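Local coordinates for protein contact-dependent inhibitor A (Escherichia coli NC101, PDB 5I4Q) that is the toxin domain of a contact-dependent growth inhibition effector, which probably blocks growth of neighbouring bacteria and is bound by contact-dependent inhibitor I, probably its immunity protein, at residues S27-L32 and A39-A44. Residues are numbered along the deposited sequence; the frame is centred on the assembly and turned at random.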
loop_
_atom_site.group_PDB
_atom_site.type_symbol
_atom_site.label_atom_id
_atom_site.label_comp_id
_atom_site.label_asym_id
_atom_site.label_seq_id
_atom_site.Cartn_x
_atom_site.Cartn_y
_atom_site.Cartn_z
ATOM N N SER A 27 -9.399 -15.259 -26.839
ATOM C CA SER A 27 -9.638 -15.011 -25.427
ATOM C C SER A 27 -8.300 -14.816 -24.731
ATOM O O SER A 27 -8.202 -13.966 -23.863
ATOM C CB SER A 27 -10.453 -16.136 -24.774
ATOM O OG SER A 27 -9.718 -17.342 -24.859
ATOM N N TYR A 28 -7.264 -15.556 -25.127
ATOM C CA TYR A 28 -5.998 -15.409 -24.419
ATOM C C TYR A 28 -5.442 -13.999 -24.661
ATOM O O TYR A 28 -5.047 -13.307 -23.720
ATOM C CB TYR A 28 -4.992 -16.504 -24.774
ATOM C CG TYR A 28 -3.787 -16.514 -23.886
ATOM C CD1 TYR A 28 -3.922 -16.518 -22.490
ATOM C CD2 TYR A 28 -2.526 -16.562 -24.414
ATOM C CE1 TYR A 28 -2.813 -16.516 -21.647
ATOM C CE2 TYR A 28 -1.400 -16.543 -23.596
ATOM C CZ TYR A 28 -1.533 -16.530 -22.218
ATOM O OH TYR A 28 -0.398 -16.515 -21.433
ATOM N N TYR A 29 -5.545 -13.539 -25.905
ATOM C CA TYR A 29 -5.113 -12.201 -26.255
ATOM C C TYR A 29 -5.786 -11.146 -25.381
ATOM O O TYR A 29 -5.124 -10.274 -24.814
ATOM C CB TYR A 29 -5.393 -11.919 -27.731
ATOM C CG TYR A 29 -4.904 -10.566 -28.195
ATOM C CD1 TYR A 29 -3.582 -10.351 -28.479
ATOM C CD2 TYR A 29 -5.783 -9.512 -28.362
ATOM C CE1 TYR A 29 -3.127 -9.116 -28.920
ATOM C CE2 TYR A 29 -5.336 -8.260 -28.825
ATOM C CZ TYR A 29 -4.016 -8.068 -29.121
ATOM O OH TYR A 29 -3.565 -6.812 -29.570
ATOM N N GLU A 30 -7.083 -11.251 -25.244
ATOM C CA GLU A 30 -7.825 -10.230 -24.505
ATOM C C GLU A 30 -7.533 -10.301 -23.022
ATOM O O GLU A 30 -7.506 -9.263 -22.322
ATOM C CB GLU A 30 -9.328 -10.369 -24.823
ATOM C CG GLU A 30 -9.540 -10.039 -26.294
ATOM C CD GLU A 30 -10.948 -10.308 -26.838
ATOM O OE1 GLU A 30 -11.791 -10.805 -26.084
ATOM O OE2 GLU A 30 -11.192 -10.020 -28.045
ATOM N N LYS A 31 -7.290 -11.526 -22.552
ATOM C CA LYS A 31 -7.034 -11.766 -21.142
ATOM C C LYS A 31 -5.740 -11.078 -20.723
ATOM O O LYS A 31 -5.670 -10.495 -19.691
ATOM C CB LYS A 31 -6.902 -13.256 -20.893
ATOM C CG LYS A 31 -6.849 -13.643 -19.418
ATOM C CD LYS A 31 -6.420 -15.112 -19.255
ATOM C CE LYS A 31 -6.197 -15.421 -17.787
ATOM N NZ LYS A 31 -6.151 -16.861 -17.427
ATOM N N LEU A 32 -4.714 -11.176 -21.554
ATOM C CA LEU A 32 -3.432 -10.579 -21.259
ATOM C C LEU A 32 -3.538 -9.080 -21.122
ATOM O O LEU A 32 -3.176 -8.541 -20.111
ATOM C CB LEU A 32 -2.445 -11.002 -22.326
ATOM C CG LEU A 32 -1.934 -12.448 -22.234
ATOM C CD1 LEU A 32 -1.085 -12.743 -23.443
ATOM C CD2 LEU A 32 -1.052 -12.719 -21.053
ATOM N N ALA A 39 0.453 -5.722 -24.672
ATOM C CA ALA A 39 1.297 -5.857 -25.844
ATOM C C ALA A 39 1.913 -7.248 -25.922
ATOM O O ALA A 39 3.121 -7.373 -25.928
ATOM C CB ALA A 39 2.370 -4.800 -25.818
ATOM N N PRO A 40 1.066 -8.289 -26.004
ATOM C CA PRO A 40 1.527 -9.658 -26.102
ATOM C C PRO A 40 2.348 -10.001 -27.335
ATOM O O PRO A 40 3.157 -10.871 -27.263
ATOM C CB PRO A 40 0.242 -10.468 -26.167
ATOM C CG PRO A 40 -0.826 -9.588 -25.730
ATOM C CD PRO A 40 -0.409 -8.210 -26.031
ATOM N N PHE A 41 2.113 -9.349 -28.464
ATOM C CA PHE A 41 2.945 -9.574 -29.644
ATOM C C PHE A 41 4.312 -9.003 -29.443
ATOM O O PHE A 41 5.320 -9.622 -29.849
ATOM C CB PHE A 41 2.313 -8.996 -30.907
ATOM C CG PHE A 41 1.142 -9.801 -31.407
ATOM C CD1 PHE A 41 1.343 -11.015 -32.049
ATOM C CD2 PHE A 41 -0.128 -9.346 -31.270
ATOM C CE1 PHE A 41 0.284 -11.752 -32.526
ATOM C CE2 PHE A 41 -1.191 -10.061 -31.771
ATOM C CZ PHE A 41 -0.987 -11.269 -32.387
ATOM N N VAL A 42 4.366 -7.822 -28.847
ATOM C CA VAL A 42 5.664 -7.247 -28.491
ATOM C C VAL A 42 6.421 -8.157 -27.499
ATOM O O VAL A 42 7.584 -8.463 -27.712
ATOM C CB VAL A 42 5.494 -5.854 -27.914
ATOM C CG1 VAL A 42 6.820 -5.378 -27.343
ATOM C CG2 VAL A 42 4.981 -4.913 -28.978
ATOM N N GLN A 43 5.750 -8.636 -26.451
ATOM C CA GLN A 43 6.391 -9.589 -25.509
ATOM C C GLN A 43 6.941 -10.825 -26.246
ATOM O O GLN A 43 8.083 -11.265 -26.017
ATOM C CB GLN A 43 5.420 -10.067 -24.433
ATOM C CG GLN A 43 4.838 -8.995 -23.499
ATOM C CD GLN A 43 3.804 -9.603 -22.538
ATOM O OE1 GLN A 43 4.064 -10.642 -21.901
ATOM N NE2 GLN A 43 2.628 -8.975 -22.431
ATOM N N ALA A 44 6.126 -11.425 -27.106
ATOM C CA ALA A 44 6.513 -12.705 -27.756
ATOM C C ALA A 44 7.683 -12.481 -28.717
ATOM O O ALA A 44 8.595 -13.298 -28.829
ATOM C CB ALA A 44 5.324 -13.294 -28.511
#
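Tyr29 and Leu32 meet Pro40 and Phe41 where two short helices, 26-34 and 40-48, form a nearly orthogonal helix pair; the local axes run at 95° and 11.4 Å apart. No hydrogen bond crosses this buried contact, which rests on carbon packing. Beyond CB, CG of Tyr29 stands opposite the backbone N (chi1 -177°), which carries the ring across to the start of helix 40-48. Tyr29 CD1 comes first, 4.0 Å from Pro40 CG. Tyr29 CE1, one bond further out, still has Pro40 CG at 4.0 Å and comes within 3.6 Å of Phe41 CE2. The two aromatic rings touch at their borders, neither covering the other, with planes at 47°. At the tip, Tyr29 OH leaves the helix pair and hydrogen-bonds to an acidic side chain and to the backbone of another protein in the assembly. An acidic side chain of that protein also accepts a bond from Phe41 N, in the first turn after the N-cap position of Ala39. Phe24 of strand 22-25 touches all four side chains, meeting Phe41 edge-to-face. Leu32 meets the Pro40 ring as well: the two side chains lie alongside and point in opposite senses, with Leu32 CD1 3.8 Å from Pro40 CB. The same methyl, CD1 of Leu32, also sits 3.8 Å above the Tyr28 ring plane, displaced from the ring centre.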